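Local coordinates for Lmo0135 protein (Listeria monocytogenes EGD-e, PDB 5ISU), which serves as the substrate-binding protein of an ABC transporter and probably takes part in peptide uptake, at residues 46-51 with 191-196; 141-146 with 443-448; 219-224 with 232-237; 268-273 with 277-282; 290-295 with 354-359. One frame throughout, in Å; residues are numbered along the deposited sequence.

Contact 1 of 5, residues 46-51 with 191-196; sequences QAVYAP and VSLERF
Ala47 and Val48, in the last turn of helix 39-48, meet a single side chain of strand 190-195, that of Leu193, and the contact is apolar throughout. The two methyl branches of the leucine divide the work. CD1 approaches the methyl of the alanine, with 3.9 Å between Leu193 CD1 and Ala47 CB, while CD2 goes to the valine, with 3.9 Å between Leu193 CD2 and Val48 CG2. The valine methyl is near both branches: Val48 CG2 is also 4.2 Å from Leu193 CD1. On the helix side the choice of branch follows from the valine torsion: with CG1 anti to the backbone N (chi1 178°), CG2 is left beside that nitrogen and faces the strand. The two side chains cross at about a right angle, so they touch at their ends and do not lie alongside one another. All three residues are buried, yet only 96 Å² is enclosed, a small area, since one leucine meets an alanine and a valine methyl.

Polar groups frame this apolar patch. Backbone hydrogen bonds join Ala47 with Tyr180 and Val48 with Gly178, which fixes the helix end against the chain entering strand 180-186. The side chain of Leu193 also rests on Tyr180. The arrangement illustrates a helix end packing on a sheet, here through Leu193. Strand 190-195 runs antiparallel between 180-186 and 208-213 in a mixed four-stranded sheet, and the end of helix 39-48 lies against it just before Tyr49 leaves helical geometry.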
# COMPACT_ATOMS: atom_id res chain seq x y z
N GLN A 46 9.57 -9.18 3.71
CA GLN A 46 8.52 -10.19 3.92
C GLN A 46 9.12 -11.59 4.03
O GLN A 46 8.60 -12.44 4.72
CB GLN A 46 7.52 -10.16 2.77
CG GLN A 46 6.26 -10.95 3.02
CD GLN A 46 5.40 -10.34 4.10
OE1 GLN A 46 5.56 -9.17 4.44
NE2 GLN A 46 4.48 -11.11 4.62
N ALA A 47 10.23 -11.80 3.33
CA ALA A 47 10.89 -13.10 3.35
C ALA A 47 11.81 -13.25 4.56
O ALA A 47 11.98 -14.34 5.06
CB ALA A 47 11.67 -13.30 2.08
N VAL A 48 12.37 -12.16 5.06
CA VAL A 48 13.35 -12.21 6.13
C VAL A 48 12.77 -12.02 7.53
O VAL A 48 13.27 -12.62 8.48
CB VAL A 48 14.47 -11.17 5.86
CG1 VAL A 48 15.50 -11.15 6.98
CG2 VAL A 48 15.13 -11.49 4.52
N TYR A 49 11.71 -11.21 7.64
CA TYR A 49 11.07 -10.95 8.92
C TYR A 49 9.61 -11.39 8.98
O TYR A 49 8.86 -11.18 8.05
CB TYR A 49 11.08 -9.45 9.21
CG TYR A 49 12.45 -8.83 9.42
CD1 TYR A 49 13.23 -8.43 8.34
CD2 TYR A 49 12.93 -8.60 10.71
CE1 TYR A 49 14.47 -7.83 8.54
CE2 TYR A 49 14.16 -8.01 10.91
CZ TYR A 49 14.91 -7.63 9.83
OH TYR A 49 16.12 -7.06 10.05
N ALA A 50 9.22 -11.96 10.11
CA ALA A 50 7.85 -12.36 10.36
C ALA A 50 7.14 -11.27 11.21
O ALA A 50 7.78 -10.62 12.05
CB ALA A 50 7.84 -13.69 11.09
N PRO A 51 5.83 -11.05 10.98
CA PRO A 51 5.06 -10.09 11.78
C PRO A 51 4.37 -10.76 13.00
O PRO A 51 4.41 -11.98 13.13
CB PRO A 51 4.01 -9.62 10.79
CG PRO A 51 3.69 -10.88 10.03
CD PRO A 51 5.01 -11.60 9.88
N VAL A 191 20.04 -10.32 -4.25
CA VAL A 191 20.02 -10.60 -2.81
C VAL A 191 19.75 -12.10 -2.70
O VAL A 191 18.74 -12.56 -3.23
CB VAL A 191 18.91 -9.85 -2.06
CG1 VAL A 191 18.97 -10.20 -0.58
CG2 VAL A 191 19.04 -8.35 -2.27
N SER A 192 20.63 -12.85 -2.04
CA SER A 192 20.44 -14.31 -1.88
C SER A 192 20.10 -14.65 -0.43
O SER A 192 20.66 -14.06 0.51
CB SER A 192 21.67 -15.10 -2.35
OG SER A 192 22.82 -14.71 -1.64
N LEU A 193 19.20 -15.62 -0.27
CA LEU A 193 18.74 -16.06 1.03
C LEU A 193 18.69 -17.58 1.07
O LEU A 193 18.66 -18.23 0.02
CB LEU A 193 17.32 -15.53 1.25
CG LEU A 193 16.95 -14.06 1.03
CD1 LEU A 193 15.44 -13.92 1.12
CD2 LEU A 193 17.61 -13.12 2.02
N GLU A 194 18.63 -18.14 2.27
CA GLU A 194 18.51 -19.59 2.45
C GLU A 194 17.48 -19.88 3.53
O GLU A 194 17.33 -19.09 4.47
CB GLU A 194 19.86 -20.24 2.77
CG GLU A 194 20.46 -19.90 4.12
CD GLU A 194 21.82 -20.55 4.35
OE1 GLU A 194 22.32 -21.31 3.47
OE2 GLU A 194 22.40 -20.29 5.42
N ARG A 195 16.82 -21.03 3.43
CA ARG A 195 15.74 -21.35 4.36
C ARG A 195 16.12 -21.40 5.85
O ARG A 195 17.22 -21.82 6.23
CB ARG A 195 15.00 -22.62 3.97
CG ARG A 195 15.77 -23.93 4.13
CD ARG A 195 14.90 -25.11 3.71
NE ARG A 195 15.70 -26.28 3.38
CZ ARG A 195 15.21 -27.38 2.82
NH1 ARG A 195 13.93 -27.45 2.48
NH2 ARG A 195 16.03 -28.42 2.55
N PHE A 196 15.19 -20.94 6.67
CA PHE A 196 15.34 -20.96 8.12
C PHE A 196 14.60 -22.19 8.59
O PHE A 196 13.39 -22.23 8.52
CB PHE A 196 14.77 -19.67 8.69
CG PHE A 196 14.75 -19.62 10.18
CD1 PHE A 196 15.86 -20.02 10.92
CD2 PHE A 196 13.67 -19.07 10.85
CE1 PHE A 196 15.85 -19.93 12.30
CE2 PHE A 196 13.66 -18.99 12.22
CZ PHE A 196 14.74 -19.42 12.95

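Contact 2 of 5, residues 141-146 with 443-448; sequences APAFEN and KERQEI
The CB-CG edge of the Pro142 ring sits over one face of the Arg445 guanidinium, between a type I beta turn and a helix. The turn runs from Ala141 to Phe144 and leads into helix 144-148; the arginine comes from helix 442-458. In a family 5 solute-binding protein, whose chain folds into lobes about a cleft, this pairing of segments far apart in sequence is consistent with a bridge from one lobe to the other.

The two side chains cross obliquely, and the pyrrolidine ring is tipped up, with only its CB-CG side near the flat group and CG offset toward the rim. Pro142 CG stands 3.6 Å above the guanidinium plane and comes within 3.7 Å of Arg445 NE. Farther along the same group, Pro142 CB is 3.7 Å from Arg445 NH1, so two neighbouring ring carbons follow the line from NE to NH1. The arginine spans the gap because its CG is anti to the backbone N (chi1 -159°) and the chain then stays extended as far as NE.

Polar partners outside the pair help to hold the flat group in place. NH1 forms a salt bridge with Asp405, NE donates to the carbonyl of Gly436, and NH2 donates to the hydroxyl of Tyr449. These grips probably fix the rotation of the guanidinium and leave a face for the proline. Asp405 also touches Ala143, so the charge partner of the arginine itself lies against the turn. The turn that carries the proline is closed by its own backbone bond, from Phe144 N to Ala141 O at 2.9 Å.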
# COMPACT_ATOMS: atom_id res chain seq x y z
N ALA A 141 -8.27 4.35 21.03
CA ALA A 141 -7.78 4.45 19.63
C ALA A 141 -7.98 3.12 18.89
O ALA A 141 -7.08 2.28 18.85
CB ALA A 141 -6.31 4.86 19.60
N PRO A 142 -9.19 2.89 18.33
CA PRO A 142 -9.50 1.65 17.61
C PRO A 142 -8.52 1.26 16.50
O PRO A 142 -8.24 0.07 16.34
CB PRO A 142 -10.89 1.94 17.02
CG PRO A 142 -11.13 3.40 17.23
CD PRO A 142 -10.39 3.73 18.47
N ALA A 143 -7.95 2.24 15.81
CA ALA A 143 -6.96 1.97 14.74
C ALA A 143 -5.70 1.31 15.25
O ALA A 143 -4.90 0.83 14.46
CB ALA A 143 -6.58 3.26 14.02
N PHE A 144 -5.49 1.32 16.57
CA PHE A 144 -4.27 0.71 17.11
C PHE A 144 -4.27 -0.82 16.91
O PHE A 144 -3.21 -1.42 16.86
CB PHE A 144 -4.05 1.09 18.55
CG PHE A 144 -2.76 0.62 19.10
CD1 PHE A 144 -1.57 1.18 18.66
CD2 PHE A 144 -2.72 -0.36 20.09
CE1 PHE A 144 -0.35 0.77 19.17
CE2 PHE A 144 -1.50 -0.78 20.61
CZ PHE A 144 -0.32 -0.22 20.15
N GLU A 145 -5.45 -1.43 16.79
CA GLU A 145 -5.52 -2.85 16.48
C GLU A 145 -4.82 -3.14 15.15
O GLU A 145 -4.11 -4.13 15.02
CB GLU A 145 -6.96 -3.35 16.41
CG GLU A 145 -7.09 -4.82 15.99
CD GLU A 145 -8.50 -5.39 16.15
OE1 GLU A 145 -9.47 -4.62 16.39
OE2 GLU A 145 -8.62 -6.63 16.04
N ASN A 146 -5.02 -2.25 14.17
CA ASN A 146 -4.39 -2.39 12.86
C ASN A 146 -2.87 -2.24 12.95
O ASN A 146 -2.12 -2.97 12.28
CB ASN A 146 -4.94 -1.35 11.91
CG ASN A 146 -4.34 -1.46 10.52
OD1 ASN A 146 -4.54 -2.45 9.82
ND2 ASN A 146 -3.60 -0.44 10.12
N LYS A 443 -20.55 0.00 15.45
CA LYS A 443 -21.64 0.60 14.66
C LYS A 443 -21.59 2.14 14.62
O LYS A 443 -21.82 2.72 13.56
CB LYS A 443 -23.03 0.09 15.09
CG LYS A 443 -23.33 0.14 16.58
CD LYS A 443 -24.69 -0.48 16.89
CE LYS A 443 -24.80 -0.92 18.35
NZ LYS A 443 -24.52 0.17 19.32
N GLU A 444 -21.26 2.79 15.73
CA GLU A 444 -21.12 4.26 15.73
C GLU A 444 -19.91 4.70 14.87
O GLU A 444 -19.92 5.77 14.26
CB GLU A 444 -20.94 4.81 17.14
CG GLU A 444 -22.17 4.68 18.04
CD GLU A 444 -21.94 5.29 19.43
OE1 GLU A 444 -20.79 5.68 19.75
OE2 GLU A 444 -22.92 5.37 20.21
N ARG A 445 -18.89 3.86 14.82
CA ARG A 445 -17.70 4.16 14.07
C ARG A 445 -18.02 3.92 12.57
O ARG A 445 -17.56 4.66 11.70
CB ARG A 445 -16.51 3.33 14.58
CG ARG A 445 -15.18 3.94 14.21
CD ARG A 445 -13.96 3.08 14.47
NE ARG A 445 -12.80 3.85 13.99
CZ ARG A 445 -11.66 3.34 13.52
NH1 ARG A 445 -11.48 2.02 13.41
NH2 ARG A 445 -10.71 4.18 13.10
N GLN A 446 -18.85 2.91 12.28
CA GLN A 446 -19.26 2.64 10.91
C GLN A 446 -20.01 3.85 10.34
O GLN A 446 -19.71 4.29 9.23
CB GLN A 446 -20.14 1.37 10.80
CG GLN A 446 -20.49 0.99 9.36
CD GLN A 446 -21.38 -0.25 9.25
OE1 GLN A 446 -22.26 -0.32 8.38
NE2 GLN A 446 -21.18 -1.21 10.14
N GLU A 447 -20.96 4.39 11.10
CA GLU A 447 -21.74 5.56 10.66
C GLU A 447 -20.88 6.78 10.33
O GLU A 447 -21.15 7.49 9.38
CB GLU A 447 -22.83 5.94 11.68
CG GLU A 447 -23.94 4.91 11.78
CD GLU A 447 -25.07 5.31 12.73
OE1 GLU A 447 -25.02 6.38 13.37
OE2 GLU A 447 -26.04 4.52 12.82
N ILE A 448 -19.82 6.99 11.12
CA ILE A 448 -18.92 8.13 10.91
C ILE A 448 -18.16 8.01 9.58
O ILE A 448 -18.12 8.96 8.80
CB ILE A 448 -17.93 8.30 12.09
CG1 ILE A 448 -18.70 8.70 13.34
CG2 ILE A 448 -16.89 9.38 11.77
CD1 ILE A 448 -17.92 8.55 14.63

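Contact 3 of 5, residues 219-224 with 232-237; sequences AANLAL and KSIQPS
Lys232 joins strand 231-233 to helix 217-225 in a buried helix-on-strand contact, where its long side chain runs along the helix past Leu224, Ala220 and Asn221. Helix and strand are neighbours in the chain, linked by a short connection, and the strand pairs with the long strand 462-475 through the Lys232 and Ala473 backbones.

The lysine is not stretched out. CG takes the position between the backbone N and the carbonyl carbon (chi1 66°), and bends at chi3 and chi4 fold the tip back toward its own strand. Its methylene part packs on the helix: Lys232 CE is 3.5 Å from Ala220 CB, and Lys232 CD is 4.0 Å from Leu224 CD2. The ammonium then donates to Asn221 OD1 (Lys232 NZ to Asn221 OD1, 2.9 Å), tilted 26° from the carbonyl plane, and also to the strand (Lys232 NZ to Ser233 O, 2.9 Å). A water accepts from Gln235 N at 3.0 Å and, weakly, from Asn221 ND2.

Asn221 OD1 and Ser233 O are neutral oxygens. If protonated, as is probable, the ammonium is met by two carbonyl dipoles that it would polarise, and the lysine ties helix to strand by apolar contacts of its methylenes and hydrogen bonds of its ammonium.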
# COMPACT_ATOMS: atom_id res chain seq x y z
N ALA A 219 13.60 -7.50 -21.27
CA ALA A 219 14.68 -8.38 -20.84
C ALA A 219 14.25 -9.28 -19.68
O ALA A 219 14.60 -10.47 -19.64
CB ALA A 219 15.89 -7.56 -20.43
N ALA A 220 13.51 -8.73 -18.74
CA ALA A 220 13.09 -9.50 -17.58
C ALA A 220 12.14 -10.63 -17.98
O ALA A 220 12.25 -11.74 -17.47
CB ALA A 220 12.43 -8.60 -16.53
N ASN A 221 11.21 -10.33 -18.89
CA ASN A 221 10.23 -11.31 -19.36
C ASN A 221 10.91 -12.41 -20.18
O ASN A 221 10.50 -13.57 -20.12
CB ASN A 221 9.09 -10.64 -20.14
CG ASN A 221 8.16 -9.83 -19.22
OD1 ASN A 221 8.12 -10.04 -18.00
ND2 ASN A 221 7.39 -8.92 -19.81
N LEU A 222 11.95 -12.04 -20.91
CA LEU A 222 12.73 -13.03 -21.65
C LEU A 222 13.47 -13.95 -20.64
O LEU A 222 13.53 -15.18 -20.83
CB LEU A 222 13.72 -12.36 -22.58
CG LEU A 222 14.49 -13.35 -23.43
CD1 LEU A 222 13.53 -14.20 -24.25
CD2 LEU A 222 15.49 -12.61 -24.31
N ALA A 223 14.01 -13.36 -19.57
CA ALA A 223 14.71 -14.14 -18.54
C ALA A 223 13.74 -15.16 -17.92
O ALA A 223 14.11 -16.31 -17.64
CB ALA A 223 15.31 -13.23 -17.47
N LEU A 224 12.50 -14.74 -17.75
CA LEU A 224 11.45 -15.58 -17.22
C LEU A 224 11.16 -16.75 -18.16
O LEU A 224 11.02 -17.88 -17.74
CB LEU A 224 10.17 -14.75 -16.98
CG LEU A 224 8.91 -15.55 -16.62
CD1 LEU A 224 9.09 -16.22 -15.27
CD2 LEU A 224 7.70 -14.63 -16.64
N LYS A 232 7.82 -13.23 -10.96
CA LYS A 232 7.90 -11.77 -11.03
C LYS A 232 6.53 -11.18 -11.30
O LYS A 232 5.60 -11.87 -11.72
CB LYS A 232 8.82 -11.32 -12.18
CG LYS A 232 8.27 -11.69 -13.56
CD LYS A 232 9.27 -11.51 -14.69
CE LYS A 232 9.67 -10.06 -14.89
NZ LYS A 232 8.53 -9.19 -15.30
N SER A 233 6.45 -9.88 -11.10
CA SER A 233 5.29 -9.08 -11.42
C SER A 233 5.31 -8.77 -12.93
O SER A 233 6.37 -8.57 -13.51
CB SER A 233 5.32 -7.78 -10.64
OG SER A 233 5.32 -8.07 -9.25
N ILE A 234 4.12 -8.73 -13.52
CA ILE A 234 3.92 -8.48 -14.93
C ILE A 234 3.01 -7.26 -15.11
O ILE A 234 2.08 -7.07 -14.34
CB ILE A 234 3.22 -9.70 -15.61
CG1 ILE A 234 3.96 -11.00 -15.31
CG2 ILE A 234 3.07 -9.51 -17.11
CD1 ILE A 234 5.42 -11.00 -15.72
N GLN A 235 3.29 -6.44 -16.12
CA GLN A 235 2.43 -5.31 -16.43
C GLN A 235 1.28 -5.86 -17.28
O GLN A 235 1.48 -6.83 -18.04
CB GLN A 235 3.20 -4.22 -17.16
CG GLN A 235 4.39 -3.73 -16.37
CD GLN A 235 4.00 -3.29 -14.97
OE1 GLN A 235 4.34 -3.95 -13.98
NE2 GLN A 235 3.19 -2.24 -14.89
N PRO A 236 0.07 -5.30 -17.12
CA PRO A 236 -1.09 -5.78 -17.89
C PRO A 236 -0.85 -5.97 -19.40
O PRO A 236 -1.26 -6.99 -19.96
CB PRO A 236 -2.12 -4.68 -17.65
CG PRO A 236 -1.81 -4.18 -16.28
CD PRO A 236 -0.33 -4.31 -16.10
N SER A 237 -0.17 -5.01 -20.02
CA SER A 237 0.12 -5.03 -21.45
C SER A 237 1.06 -6.18 -21.86
O SER A 237 1.09 -6.56 -23.02
CB SER A 237 0.69 -3.67 -21.91
OG SER A 237 1.90 -3.35 -21.23
O HOH W 1 5.85 -6.89 -17.55

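Contact 4 of 5, residues 268-273 with 277-282; sequences PALKSK and QALSYA
Gln277 N donates to Lys273 O at 2.9 Å, the shortest polar bond between the two segments. It is fairly straight, with 154° at the hydrogen, and arrives nearly along the C=O axis. The carbonyl of the same glutamine is gripped by two backbone donors farther on, Ser280 N at 3.1 Å and Tyr281 N at 2.9 Å from Gln277 O.

Beside the first bond, the two side chains run out together. Lys273, with CG anti to its backbone nitrogen (chi1 -176°), is extended to its end, and Gln277 is extended beyond CG; they meet at a slant where Lys273 CE approaches Gln277 NE2 to 3.6 Å. The lysine supplies methylenes there, and its ammonium has a long, weak ion pair with Asp459.

A second, apolar touch lies nearer the core. Leu270, in the loop before the helix, meets Leu279 nearly two turns into it, with Leu270 CD2 at 3.9 Å from Leu279 CD1 and the two chains at about a right angle. Arg276 steadies the loop by donating to the carbonyl of Leu270.

Ser272 is the N-cap, its OG accepting from Leu275 N, and the Gln277 to Lys273 bond belongs to the first turn of this serine-capped alpha helix.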
# COMPACT_ATOMS: atom_id res chain seq x y z
N PRO A 268 -8.85 28.75 -8.82
CA PRO A 268 -10.20 29.26 -8.49
C PRO A 268 -11.37 28.52 -9.15
O PRO A 268 -12.34 28.21 -8.47
CB PRO A 268 -10.14 30.72 -8.96
CG PRO A 268 -8.70 31.09 -8.89
CD PRO A 268 -7.91 29.84 -9.16
N ALA A 269 -11.28 28.21 -10.44
CA ALA A 269 -12.39 27.55 -11.16
C ALA A 269 -12.85 26.22 -10.54
O ALA A 269 -14.05 25.95 -10.49
CB ALA A 269 -12.03 27.36 -12.62
N LEU A 270 -11.91 25.40 -10.05
CA LEU A 270 -12.24 24.10 -9.44
C LEU A 270 -12.84 24.16 -8.02
O LEU A 270 -13.12 23.11 -7.42
CB LEU A 270 -11.01 23.20 -9.46
CG LEU A 270 -10.58 22.87 -10.89
CD1 LEU A 270 -9.18 22.32 -10.88
CD2 LEU A 270 -11.57 21.92 -11.57
N LYS A 271 -13.02 25.37 -7.49
CA LYS A 271 -13.66 25.59 -6.19
C LYS A 271 -15.13 25.27 -6.31
O LYS A 271 -15.80 24.98 -5.33
CB LYS A 271 -13.59 27.08 -5.79
CG LYS A 271 -12.22 27.66 -5.49
CD LYS A 271 -11.71 27.31 -4.10
CE LYS A 271 -10.60 28.26 -3.68
NZ LYS A 271 -10.05 27.93 -2.35
N SER A 272 -15.64 25.40 -7.54
CA SER A 272 -17.04 25.12 -7.84
C SER A 272 -17.37 23.62 -7.80
O SER A 272 -16.81 22.83 -8.58
CB SER A 272 -17.38 25.67 -9.24
OG SER A 272 -18.65 25.24 -9.68
N LYS A 273 -18.27 23.26 -6.90
CA LYS A 273 -18.76 21.90 -6.76
C LYS A 273 -19.35 21.49 -8.11
O LYS A 273 -19.06 20.40 -8.62
CB LYS A 273 -19.84 21.86 -5.68
CG LYS A 273 -20.41 20.50 -5.33
CD LYS A 273 -21.37 20.65 -4.17
CE LYS A 273 -21.86 19.32 -3.62
NZ LYS A 273 -22.75 19.48 -2.43
N GLN A 277 -18.37 18.28 -10.42
CA GLN A 277 -19.40 17.29 -10.74
C GLN A 277 -19.55 17.13 -12.24
O GLN A 277 -19.75 16.01 -12.74
CB GLN A 277 -20.73 17.66 -10.11
CG GLN A 277 -20.76 17.54 -8.60
CD GLN A 277 -22.07 18.03 -7.99
OE1 GLN A 277 -22.81 18.77 -8.63
NE2 GLN A 277 -22.35 17.62 -6.76
N ALA A 278 -19.43 18.24 -12.98
CA ALA A 278 -19.50 18.17 -14.44
C ALA A 278 -18.37 17.29 -14.99
O ALA A 278 -18.59 16.49 -15.89
CB ALA A 278 -19.43 19.56 -15.04
N LEU A 279 -17.18 17.42 -14.40
CA LEU A 279 -15.99 16.68 -14.83
C LEU A 279 -16.00 15.22 -14.36
O LEU A 279 -15.09 14.45 -14.68
CB LEU A 279 -14.71 17.38 -14.34
CG LEU A 279 -14.49 18.82 -14.81
CD1 LEU A 279 -13.28 19.44 -14.12
CD2 LEU A 279 -14.35 18.91 -16.33
N SER A 280 -17.02 14.86 -13.58
CA SER A 280 -17.22 13.49 -13.13
C SER A 280 -18.27 12.85 -14.05
O SER A 280 -18.06 11.75 -14.61
CB SER A 280 -17.68 13.45 -11.66
OG SER A 280 -16.74 14.11 -10.83
N TYR A 281 -19.38 13.54 -14.21
CA TYR A 281 -20.46 13.09 -15.09
C TYR A 281 -20.05 12.90 -16.55
O TYR A 281 -20.74 12.21 -17.29
CB TYR A 281 -21.65 14.06 -15.07
CG TYR A 281 -22.59 13.91 -13.90
CD1 TYR A 281 -23.38 12.77 -13.77
CD2 TYR A 281 -22.78 14.96 -12.99
CE1 TYR A 281 -24.28 12.64 -12.72
CE2 TYR A 281 -23.69 14.84 -11.95
CZ TYR A 281 -24.43 13.68 -11.82
OH TYR A 281 -25.32 13.56 -10.78
N ALA A 282 -18.98 13.54 -16.98
CA ALA A 282 -18.52 13.38 -18.36
C ALA A 282 -17.79 12.05 -18.59
O ALA A 282 -17.55 11.68 -19.74
CB ALA A 282 -17.60 14.54 -18.74

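Contact 5 of 5, residues 290-295 with 354-359; sequences DAAYGS and ESIALY
Ala291 and Ala292, at the end of helix 285-292, pack directly on Ser355 and Ile356 of helix 351-365. This is a close helix-helix contact: 5.3 Å separates Ala292 CA from Ser355 CA, an approach that alanine and serine, with their small side chains, make possible. The serine faces the main chain of its neighbour: Ser355 CB lies 3.3 Å from Ala291 O and 4.0 Å from Ala292 CA. Next to this, the alanine methyl meets the isoleucine branch, with Ala292 CB 3.8 Å from Ile356 CG1 and 4.1 Å from Ile356 CD1. The isoleucine brings that branch forward because CG1 is anti to the carbonyl carbon and beside the backbone nitrogen (chi1 -69°).

A second shell surrounds these groups. The Ser355 hydroxyl, which also lies beside the backbone nitrogen, is hydrogen-bonded to the carbonyl of Lys351 one turn back in its own helix. Ala292 CB has a second neighbour in the ring of Tyr293: it stands 3.7 Å above one face, offset toward the rim, so the methyl touches both the ring face and the Ile356 branch. Tyr293 is the first residue to leave helical geometry, and its hydroxyl has a weak hydrogen bond to Asp468.

Farther out, Tyr359 binds Glu287 through its hydroxyl, a further tie between the helices, and Ile356 rests on Ile288. Helix 351-365 in turn lays Ala357 and Leu358 on Leu373 of strand 370-376, while Tyr293 touches Arg257 and Ser259 of strand 248-263.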
# COMPACT_ATOMS: atom_id res chain seq x y z
N ASP A 290 -11.00 0.11 -19.76
CA ASP A 290 -10.79 -0.45 -21.08
C ASP A 290 -9.62 0.23 -21.81
O ASP A 290 -8.82 -0.44 -22.47
CB ASP A 290 -12.07 -0.31 -21.92
CG ASP A 290 -12.12 -1.25 -23.09
OD1 ASP A 290 -11.81 -2.44 -22.88
OD2 ASP A 290 -12.53 -0.83 -24.19
N ALA A 291 -9.50 1.55 -21.67
CA ALA A 291 -8.44 2.30 -22.35
C ALA A 291 -7.10 2.26 -21.62
O ALA A 291 -6.05 2.22 -22.26
CB ALA A 291 -8.88 3.74 -22.60
N ALA A 292 -7.14 2.28 -20.28
CA ALA A 292 -5.91 2.29 -19.47
C ALA A 292 -5.18 0.96 -19.52
O ALA A 292 -4.03 0.87 -19.98
CB ALA A 292 -6.24 2.66 -18.04
N TYR A 293 -5.84 -0.07 -19.01
CA TYR A 293 -5.33 -1.43 -18.98
C TYR A 293 -6.06 -2.02 -20.21
O TYR A 293 -6.85 -1.32 -20.83
CB TYR A 293 -5.67 -2.08 -17.62
CG TYR A 293 -5.50 -1.10 -16.44
CD1 TYR A 293 -4.24 -0.83 -15.87
CD2 TYR A 293 -6.59 -0.42 -15.91
CE1 TYR A 293 -4.09 0.09 -14.81
CE2 TYR A 293 -6.46 0.49 -14.86
CZ TYR A 293 -5.21 0.75 -14.30
OH TYR A 293 -5.11 1.69 -13.25
N GLY A 294 -5.80 -3.26 -20.60
CA GLY A 294 -6.44 -3.79 -21.81
C GLY A 294 -7.90 -4.21 -21.69
O GLY A 294 -8.71 -3.99 -22.58
N SER A 295 -8.22 -4.84 -20.56
CA SER A 295 -9.53 -5.37 -20.30
C SER A 295 -9.88 -5.17 -18.84
O SER A 295 -9.09 -4.61 -18.08
CB SER A 295 -9.50 -6.87 -20.57
OG SER A 295 -8.59 -7.50 -19.69
N GLU A 354 -1.23 7.92 -19.45
CA GLU A 354 -1.44 8.71 -20.69
C GLU A 354 -2.80 8.40 -21.33
O GLU A 354 -3.49 9.32 -21.76
CB GLU A 354 -0.29 8.58 -21.71
CG GLU A 354 -0.53 9.44 -22.96
CD GLU A 354 0.73 9.95 -23.63
OE1 GLU A 354 0.81 9.94 -24.88
OE2 GLU A 354 1.64 10.39 -22.90
N SER A 355 -3.18 7.13 -21.36
CA SER A 355 -4.47 6.72 -21.90
C SER A 355 -5.63 7.32 -21.11
O SER A 355 -6.66 7.70 -21.67
CB SER A 355 -4.58 5.20 -21.90
OG SER A 355 -3.59 4.62 -22.73
N ILE A 356 -5.47 7.38 -19.79
CA ILE A 356 -6.48 7.97 -18.92
C ILE A 356 -6.59 9.45 -19.25
O ILE A 356 -7.69 9.98 -19.40
CB ILE A 356 -6.14 7.78 -17.42
CG1 ILE A 356 -6.27 6.30 -17.04
CG2 ILE A 356 -7.05 8.62 -16.52
CD1 ILE A 356 -5.72 5.94 -15.68
N ALA A 357 -5.44 10.10 -19.40
CA ALA A 357 -5.39 11.52 -19.72
C ALA A 357 -6.10 11.83 -21.03
O ALA A 357 -6.94 12.72 -21.09
CB ALA A 357 -3.94 12.00 -19.78
N LEU A 358 -5.79 11.08 -22.08
CA LEU A 358 -6.44 11.31 -23.39
C LEU A 358 -7.93 11.10 -23.31
O LEU A 358 -8.69 11.82 -23.95
CB LEU A 358 -5.83 10.42 -24.47
CG LEU A 358 -4.43 10.82 -24.95
CD1 LEU A 358 -3.78 9.70 -25.75
CD2 LEU A 358 -4.50 12.11 -25.76
N TYR A 359 -8.35 10.12 -22.51
CA TYR A 359 -9.77 9.87 -22.34
C TYR A 359 -10.44 11.10 -21.69
O TYR A 359 -11.50 11.53 -22.12
CB TYR A 359 -10.01 8.59 -21.55
CG TYR A 359 -11.47 8.32 -21.35
CD1 TYR A 359 -12.21 7.61 -22.29
CD2 TYR A 359 -12.12 8.79 -20.23
CE1 TYR A 359 -13.57 7.39 -22.11
CE2 TYR A 359 -13.46 8.57 -20.04
CZ TYR A 359 -14.17 7.87 -20.97
OH TYR A 359 -15.50 7.69 -20.73

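From the N terminus, the chain leaves helix 39-48 and returns after 140 residues to close contact 1 against strand 190-195. Before it does so, residues 141-146 have already opened contact 2, so the two loops cross. Contact 2 closes only at helix 442-458, joining it to the turn before helix 144-148, probably across the two lobes, and within its span contacts 3, 4 and 5 follow in series. Contact 3 is a short helix-to-strand return, contact 4 a local helix start, and contact 5 a 59-residue loop joining two helices. Contacts 3 and 5 touch through Pro236 CG and Tyr293 CD1, 4.2 Å apart. Contacts 1 and 4 lie farthest apart, their centres about 49 Å from each other.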